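Local coordinates for protein glycerophosphoryl diester phosphodiesterase (PDB 3MZ2) that probably hydrolyses glycerophosphodiesters with a chain built round a TIM barrel, at residues Ile162-Gly167 against Phe182-Lys187; Ser203-Tyr208 against Arg227-Met232; Asn10-Ser15 against Lys287-Leu292. All blocks are in the same frame, centred on the assembly; numbering follows the deposited sequence. Where two conformers were deposited one is given.

Contact 1: residues Ile162-Gly167 against Phe182-Lys187; sequences ITVHDG and FEAFVK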
# COMPACT_ATOMS: atom_id res chain seq x y z
N ILE A 162 -4.04 11.05 -10.51
CA ILE A 162 -3.27 10.01 -9.79
C ILE A 162 -3.10 10.43 -8.33
O ILE A 162 -2.68 11.53 -8.06
CB ILE A 162 -1.88 9.82 -10.44
CG1 ILE A 162 -2.04 9.49 -11.94
CG2 ILE A 162 -1.09 8.70 -9.71
CD1 ILE A 162 -0.74 9.73 -12.79
N THR A 163 -3.42 9.52 -7.41
CA THR A 163 -3.21 9.76 -6.00
C THR A 163 -1.76 9.44 -5.70
O THR A 163 -1.26 8.38 -6.08
CB THR A 163 -4.11 8.87 -5.11
OG1 THR A 163 -5.46 9.16 -5.43
CG2 THR A 163 -3.85 9.22 -3.60
N VAL A 164 -1.10 10.39 -5.02
CA VAL A 164 0.31 10.24 -4.62
C VAL A 164 0.43 10.57 -3.16
O VAL A 164 -0.28 11.48 -2.65
CB VAL A 164 1.24 11.17 -5.46
CG1 VAL A 164 1.28 10.68 -6.95
CG2 VAL A 164 0.87 12.64 -5.35
N HIS A 165 1.26 9.78 -2.47
CA HIS A 165 1.39 9.91 -1.03
C HIS A 165 2.53 10.84 -0.59
O HIS A 165 2.59 11.24 0.56
CB HIS A 165 1.53 8.54 -0.38
CG HIS A 165 0.34 7.66 -0.55
ND1 HIS A 165 0.44 6.29 -0.69
CD2 HIS A 165 -0.98 7.96 -0.66
CE1 HIS A 165 -0.78 5.78 -0.83
NE2 HIS A 165 -1.65 6.77 -0.81
N ASP A 166 3.44 11.17 -1.49
CA ASP A 166 4.57 12.03 -1.14
C ASP A 166 5.16 12.63 -2.41
O ASP A 166 4.74 12.31 -3.54
CB ASP A 166 5.64 11.29 -0.30
CG ASP A 166 6.47 10.30 -1.12
OD1 ASP A 166 6.06 9.95 -2.24
OD2 ASP A 166 7.53 9.86 -0.61
N GLY A 167 6.12 13.52 -2.23
CA GLY A 167 6.66 14.21 -3.40
C GLY A 167 7.48 13.36 -4.34
O GLY A 167 7.56 13.63 -5.52
N PHE A 182 -2.60 15.63 -9.95
CA PHE A 182 -2.48 14.79 -8.78
C PHE A 182 -3.50 15.09 -7.69
O PHE A 182 -3.83 16.27 -7.44
CB PHE A 182 -1.08 14.96 -8.18
CG PHE A 182 -0.01 14.55 -9.13
CD1 PHE A 182 0.14 13.22 -9.47
CD2 PHE A 182 0.82 15.49 -9.70
CE1 PHE A 182 1.10 12.83 -10.38
CE2 PHE A 182 1.80 15.12 -10.63
CZ PHE A 182 1.98 13.80 -10.94
N GLU A 183 -3.91 14.02 -6.99
CA GLU A 183 -4.42 14.15 -5.63
C GLU A 183 -3.23 13.81 -4.71
O GLU A 183 -2.75 12.70 -4.72
CB GLU A 183 -5.60 13.21 -5.35
CG GLU A 183 -6.01 13.31 -3.89
CD GLU A 183 -7.07 12.34 -3.48
OE1 GLU A 183 -8.17 12.37 -4.10
OE2 GLU A 183 -6.80 11.63 -2.48
N ALA A 184 -2.70 14.79 -4.02
CA ALA A 184 -1.52 14.62 -3.18
C ALA A 184 -1.88 14.61 -1.70
O ALA A 184 -2.63 15.44 -1.26
CB ALA A 184 -0.51 15.75 -3.47
N PHE A 185 -1.35 13.65 -0.93
CA PHE A 185 -1.47 13.68 0.51
C PHE A 185 -0.64 14.82 1.05
O PHE A 185 0.60 14.87 0.87
CB PHE A 185 -1.01 12.35 1.11
CG PHE A 185 -2.04 11.24 1.04
CD1 PHE A 185 -2.73 11.01 -0.13
CD2 PHE A 185 -2.25 10.39 2.11
CE1 PHE A 185 -3.71 10.02 -0.20
CE2 PHE A 185 -3.21 9.35 2.03
CZ PHE A 185 -3.93 9.18 0.86
N VAL A 186 -1.29 15.76 1.74
CA VAL A 186 -0.57 16.92 2.28
C VAL A 186 -1.13 17.20 3.65
O VAL A 186 -1.97 18.06 3.81
CB VAL A 186 -0.68 18.22 1.39
CG1 VAL A 186 0.44 19.18 1.81
CG2 VAL A 186 -0.59 17.94 -0.06
N LYS A 187 -0.66 16.44 4.64
CA LYS A 187 -1.31 16.49 5.96
C LYS A 187 -0.61 17.41 6.96
O LYS A 187 -1.16 17.71 8.01
CB LYS A 187 -1.40 15.08 6.52
CG LYS A 187 -2.20 14.13 5.65
CD LYS A 187 -2.05 12.73 6.05
CE LYS A 187 -3.14 12.22 6.92
NZ LYS A 187 -2.69 10.94 7.59
O HOH W 1 3.02 13.36 2.39

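Contact 2: residues Ser203-Tyr208 against Arg227-Met232; sequences SHIMAY and RGVMCM. With SO4 (sulfate ion), chain D.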
# COMPACT_ATOMS: atom_id res chain seq x y z
N SER A 203 0.04 23.99 -9.24
CA SER A 203 -1.04 24.00 -10.21
C SER A 203 -1.46 22.58 -10.61
O SER A 203 -2.55 22.39 -11.13
CB SER A 203 -0.65 24.77 -11.45
OG SER A 203 0.49 24.24 -12.10
N HIS A 204 -0.58 21.61 -10.43
CA HIS A 204 -0.93 20.21 -10.72
C HIS A 204 -1.35 19.37 -9.49
O HIS A 204 -1.44 18.13 -9.60
CB HIS A 204 0.27 19.57 -11.42
CG HIS A 204 0.43 20.06 -12.81
ND1 HIS A 204 0.31 19.26 -13.92
CD2 HIS A 204 0.68 21.31 -13.28
CE1 HIS A 204 0.48 19.99 -15.01
NE2 HIS A 204 0.73 21.23 -14.65
N ILE A 205 -1.65 20.05 -8.39
CA ILE A 205 -2.00 19.44 -7.13
C ILE A 205 -3.39 19.89 -6.61
O ILE A 205 -3.73 21.07 -6.61
CB ILE A 205 -0.93 19.68 -6.09
CG1 ILE A 205 0.31 18.89 -6.50
CG2 ILE A 205 -1.41 19.24 -4.69
CD1 ILE A 205 1.48 19.07 -5.56
N MSE A 206 -4.17 18.87 -6.22
CA MSE A 206 -5.29 19.03 -5.28
C MSE A 206 -4.86 18.25 -4.05
O MSE A 206 -4.27 17.17 -4.20
CB MSE A 206 -6.59 18.48 -5.89
CG MSE A 206 -7.83 18.60 -4.98
SE MSE A 206 -8.01 16.97 -3.85
CE MSE A 206 -8.77 15.88 -5.30
N ALA A 207 -5.14 18.77 -2.85
CA ALA A 207 -4.58 18.18 -1.65
C ALA A 207 -5.57 17.47 -0.76
O ALA A 207 -6.57 18.07 -0.40
CB ALA A 207 -3.82 19.24 -0.83
N TYR A 208 -5.23 16.24 -0.40
CA TYR A 208 -5.91 15.49 0.61
C TYR A 208 -5.24 15.84 1.94
O TYR A 208 -4.01 15.65 2.07
CB TYR A 208 -5.83 13.99 0.32
CG TYR A 208 -6.32 13.14 1.47
CD1 TYR A 208 -7.62 13.30 1.95
CD2 TYR A 208 -5.50 12.25 2.12
CE1 TYR A 208 -8.09 12.60 3.03
CE2 TYR A 208 -5.98 11.49 3.21
CZ TYR A 208 -7.29 11.69 3.64
OH TYR A 208 -7.81 10.99 4.72
N ARG A 227 -1.08 29.00 -1.94
CA ARG A 227 -0.45 28.40 -3.12
C ARG A 227 -1.43 28.02 -4.23
O ARG A 227 -1.02 27.40 -5.22
CB ARG A 227 0.36 27.18 -2.69
CG ARG A 227 1.56 27.50 -1.82
CD ARG A 227 1.93 26.30 -0.91
NE ARG A 227 3.23 26.49 -0.28
CZ ARG A 227 3.45 27.28 0.76
NH1 ARG A 227 2.46 27.97 1.33
NH2 ARG A 227 4.68 27.41 1.25
N GLY A 228 -2.70 28.38 -4.08
CA GLY A 228 -3.71 28.07 -5.10
C GLY A 228 -4.28 26.67 -5.07
O GLY A 228 -4.90 26.21 -6.05
N VAL A 229 -4.09 25.99 -3.94
CA VAL A 229 -4.43 24.57 -3.84
C VAL A 229 -5.73 24.34 -3.06
O VAL A 229 -5.87 24.82 -1.95
CB VAL A 229 -3.27 23.80 -3.19
CG1 VAL A 229 -3.58 22.31 -2.89
CG2 VAL A 229 -2.04 23.90 -4.11
N MSE A 230 -6.67 23.61 -3.66
CA MSE A 230 -7.89 23.18 -2.98
C MSE A 230 -7.62 21.99 -2.09
O MSE A 230 -6.81 21.14 -2.45
CB MSE A 230 -8.97 22.79 -3.98
CG MSE A 230 -9.46 24.02 -4.64
SE MSE A 230 -10.77 23.86 -6.05
CE MSE A 230 -12.39 23.65 -4.98
N CYS A 231 -8.34 21.94 -0.97
CA CYS A 231 -8.12 20.98 0.10
C CYS A 231 -9.35 20.10 0.39
O CYS A 231 -10.50 20.58 0.47
CB CYS A 231 -7.64 21.74 1.38
SG CYS A 231 -6.12 22.64 1.15
N MSE A 232 -9.05 18.83 0.55
CA MSE A 232 -10.07 17.81 0.68
C MSE A 232 -9.95 17.10 2.01
O MSE A 232 -8.87 16.64 2.38
CB MSE A 232 -9.91 16.77 -0.41
CG MSE A 232 -11.08 15.80 -0.50
SE MSE A 232 -10.83 14.63 -2.00
CE MSE A 232 -9.90 13.15 -1.15
S SO4 D . 4.15 29.64 4.39
O1 SO4 D . 4.12 28.99 5.71
O2 SO4 D . 2.81 29.74 3.80
O3 SO4 D . 4.68 31.00 4.58
O4 SO4 D . 5.04 28.87 3.53
O HOH W 2 -6.21 22.15 -6.06

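Contact 3: residues Asn10-Ser15 against Lys287-Leu292; sequences NTLQIS and KFFSTL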
# COMPACT_ATOMS: atom_id res chain seq x y z
N ASN A 10 -25.61 15.08 -13.64
CA ASN A 10 -24.70 16.22 -13.47
C ASN A 10 -23.34 15.84 -14.04
O ASN A 10 -22.82 14.73 -13.77
CB ASN A 10 -24.53 16.57 -12.00
CG ASN A 10 -25.79 17.12 -11.38
OD1 ASN A 10 -26.12 18.28 -11.56
ND2 ASN A 10 -26.45 16.31 -10.59
N THR A 11 -22.77 16.76 -14.81
CA THR A 11 -21.47 16.57 -15.39
C THR A 11 -20.52 17.72 -15.06
O THR A 11 -20.93 18.85 -14.75
CB THR A 11 -21.53 16.39 -16.95
OG1 THR A 11 -22.07 17.58 -17.56
CG2 THR A 11 -22.36 15.17 -17.28
N LEU A 12 -19.23 17.40 -15.10
CA LEU A 12 -18.21 18.42 -15.16
C LEU A 12 -17.79 18.67 -16.62
O LEU A 12 -17.76 17.75 -17.45
CB LEU A 12 -17.00 18.00 -14.34
CG LEU A 12 -17.23 17.57 -12.89
CD1 LEU A 12 -15.90 17.07 -12.25
CD2 LEU A 12 -17.85 18.71 -12.06
N GLN A 13 -17.45 19.91 -16.92
CA GLN A 13 -17.10 20.34 -18.28
C GLN A 13 -15.65 20.78 -18.33
O GLN A 13 -15.34 21.95 -18.11
CB GLN A 13 -18.07 21.43 -18.72
CG GLN A 13 -19.51 20.89 -18.68
CD GLN A 13 -19.77 19.87 -19.79
OE1 GLN A 13 -19.64 18.63 -19.61
NE2 GLN A 13 -20.09 20.39 -20.96
N ILE A 14 -14.78 19.81 -18.59
CA ILE A 14 -13.33 19.96 -18.52
C ILE A 14 -12.80 19.38 -19.82
O ILE A 14 -12.78 18.16 -19.99
CB ILE A 14 -12.78 19.26 -17.25
CG1 ILE A 14 -13.28 19.98 -15.98
CG2 ILE A 14 -11.26 19.22 -17.27
CD1 ILE A 14 -13.02 19.30 -14.70
N SER A 15 -12.41 20.23 -20.75
CA SER A 15 -12.09 19.76 -22.10
C SER A 15 -10.63 19.38 -22.28
O SER A 15 -10.30 18.72 -23.26
CB SER A 15 -12.38 20.80 -23.19
OG SER A 15 -13.64 21.41 -23.08
N LYS A 287 -18.90 27.73 -14.55
CA LYS A 287 -18.76 27.30 -15.94
C LYS A 287 -18.37 25.83 -16.12
O LYS A 287 -18.53 25.26 -17.20
CB LYS A 287 -17.70 28.16 -16.62
CG LYS A 287 -16.32 28.07 -16.01
CD LYS A 287 -15.38 28.93 -16.82
CE LYS A 287 -13.96 28.87 -16.33
NZ LYS A 287 -13.08 29.78 -17.13
N PHE A 288 -17.82 25.21 -15.08
CA PHE A 288 -17.37 23.84 -15.14
C PHE A 288 -18.46 22.79 -14.91
O PHE A 288 -18.13 21.59 -14.87
CB PHE A 288 -16.22 23.62 -14.13
CG PHE A 288 -14.96 24.39 -14.47
CD1 PHE A 288 -14.22 24.06 -15.58
CD2 PHE A 288 -14.53 25.43 -13.67
CE1 PHE A 288 -13.08 24.77 -15.92
CE2 PHE A 288 -13.35 26.16 -14.01
CZ PHE A 288 -12.63 25.80 -15.10
N PHE A 289 -19.68 23.22 -14.69
CA PHE A 289 -20.77 22.32 -14.34
C PHE A 289 -21.86 22.36 -15.37
O PHE A 289 -22.29 23.45 -15.81
CB PHE A 289 -21.34 22.72 -12.98
CG PHE A 289 -20.39 22.56 -11.85
CD1 PHE A 289 -19.51 23.59 -11.52
CD2 PHE A 289 -20.33 21.39 -11.14
CE1 PHE A 289 -18.62 23.47 -10.48
CE2 PHE A 289 -19.44 21.26 -10.08
CZ PHE A 289 -18.58 22.30 -9.77
N SER A 290 -22.38 21.20 -15.72
CA SER A 290 -23.48 21.09 -16.69
C SER A 290 -24.28 19.82 -16.41
O SER A 290 -24.17 19.23 -15.33
CB SER A 290 -22.93 21.10 -18.12
OG SER A 290 -23.98 21.28 -19.07
N THR A 291 -25.13 19.43 -17.37
CA THR A 291 -25.93 18.23 -17.25
C THR A 291 -25.95 17.50 -18.59
O THR A 291 -25.76 18.10 -19.64
CB THR A 291 -27.40 18.50 -16.83
OG1 THR A 291 -28.02 19.33 -17.79
CG2 THR A 291 -27.48 19.19 -15.47
N LEU A 292 -26.18 16.21 -18.51
CA LEU A 292 -26.24 15.34 -19.66
C LEU A 292 -27.62 14.75 -19.56
O LEU A 292 -28.00 14.20 -18.51
CB LEU A 292 -25.14 14.29 -19.55
CG LEU A 292 -24.75 13.44 -20.74
CD1 LEU A 292 -24.94 14.18 -22.11
CD2 LEU A 292 -23.32 12.94 -20.49
OXT LEU A 292 -28.41 14.88 -20.50
O HOH W 3 -24.45 20.10 -12.66
O HOH W 4 -23.03 17.50 -20.39

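Contact 1: residues Ile162-Gly167 against Phe182-Lys187
His-165 presents the edge of its imidazole to one face of the Phe-185 ring, a T-shaped (edge-to-face) pair with ring centroids 4.4 Å apart and planes at 70°. His-165 CD2 stands over the centre of the phenyl ring, 3.3 Å above its plane, while NE2 comes closest to CZ. The two side chains lie side by side and point the same way. Thr-163 reaches the same ring obliquely, its CG2 3.5 Å from Phe-185 CE1. CG2 is there because it lies anti to the threonine N; OG1 sits beside that N and makes a weak hydrogen bond to Leu-137 O. The ring of Phe-185 pairs edge-to-face with Tyr-208 as well. Phe-182, the other phenyl, has Ile-162 O in plane at its edge, and Val-164 CG1 approaches it at a slant, 3.8 Å from CD1.

Between the two parallel strands, backbone bonds run from Glu-183 N to Ile-162 O, from Val-164 N to Glu-183 O (2.9 Å) and from Phe-185 N to Val-164 O (3.0 Å). Ile-162, Val-164 and Phe-182 share the face covered by Phe-173 of helix 167-176, with Val-164 CG2 3.9 Å from Ala-184 CB. On the other face Thr-163 and Glu-183 stand side by side, toward the barrel interior. This is a right-handed beta-alpha-beta unit of the TIM barrel. Past the paired residues a water donates to both His-165 O and Phe-185 O, and Asp-166 caps the next helix through OD1 to Ser-169 N. Chemically, the outer face is held by apolar contacts, whereas at the C-terminal end of the strands the imidazole C-H at CD2 faces the pi cloud of Phe-185, which probably limits how the exposed imidazole can turn.

Contact 2: residues Ser203-Tyr208 against Arg227-Met232
Met-206 and Met-232, both selenomethionines, cross obliquely in the interior of the TIM barrel, where strands 205-210 and 231-234 of a beta-alpha-beta unit run parallel. The chain of Met-206 leaves with CG anti to the backbone N (chi1 -180°) and then bends at chi2 and chi3, bringing SE to 3.9 Å from Met-232 CB. Met-232, in one of its two conformers, stays extended as far as SE and bends only at chi3; there its CE ends 3.9 Å from Tyr-208 CD1, the side chains again slanting across each other, so this end of the contact is less certain. Ile-262 of the next strand touches both selenomethionines. On the outer face Val-229 CG1 presses on Ala-207 CB at 3.7 Å, beside Leu-224 of helix 215-226, and meets Ile-205 CG2 more loosely.

Two backbone bonds fix the register: Ala-207 N to Met-230 O, nearly straight, and Met-232 N to Ala-207 O at 2.8 Å. Toward the start of the segments a water accepts from Met-230 N and lies within bonding distance of Ile-205 O. Gly-228, at positive phi, is the C-prime residue of the Schellman motif ending the helix. Arg-227 salt-bridges Glu-196 through NE and grips a sulfate, probably from the crystallisation liquor, with NH1 and NH2, NH2 lying 2.7 Å from sulfate O4.

Contact 3: residues Asn10-Ser15 against Lys287-Leu292
Ser-290 O is gripped by Thr-11 N at 2.9 Å and by a water at 2.8 Å, and the CA-H of Asn-10 also leans on it. The amide of Thr-11 points straight at this oxygen from well above the carbonyl plane. The same water donates to Asn-10 OD1 and so ties the side chain of one strand to the backbone of the other, while Asn-10 ND2 bonds to Leu-57 O. Ser-290 N returns a bond to Thr-11 O, completing the hydrogen-bonded pair, and beyond it Gln-13 N reaches Phe-288 O at 2.7 Å.

Thr-11 OG1 occupies the crowded position between backbone N and carbonyl carbon (chi1 62°), where it shares a second water with Thr-291 O. Its CG2 meets Leu-292 CB at 3.7 Å, the two side chains crossing at about a right angle. Gln-13 lays its CG 3.5 Å from Ser-290 CB, which shares a face with Thr-11. On the other face of the sheet Leu-12 and Phe-289 lie side by side and point the same way, Leu-12 CD2 3.6 Å from Phe-289 CE2; Ile-31 and Pro-61 also touch Phe-289. The ring of Phe-288 takes Gln-13 O in plane at its edge, 3.5 Å from CD1, carries Lys-287 CG toward the rim of one face, and pairs edge-to-face with Phe-23 of helix 17-23.

Three successive bridges, from Asn-10 with Thr-291 to Leu-12 with Phe-289, make this a short two-stranded antiparallel sheet that joins the two chain ends, separate from the strands of the TIM barrel.

How the contacts relate
From the N terminus, the first strand, 10-12, pairs with the last, 289-291: contact 3 closes a loop of 271 residues that holds almost the whole protein. Contacts 1 and 2 both lie within that loop, in series, contact 1 closing before contact 2 opens; none cross. Each spans one beta-alpha-beta step of the TIM barrel, and strands 182-185 and 205-210 are neighbours, so contacts 1 and 2 touch, with centres 10 Å apart, and build a continuous run of four parallel strands. Contact 3 lies apart, its centre 20 Å from that of contact 2, and joins the chain ends outside the barrel sheet.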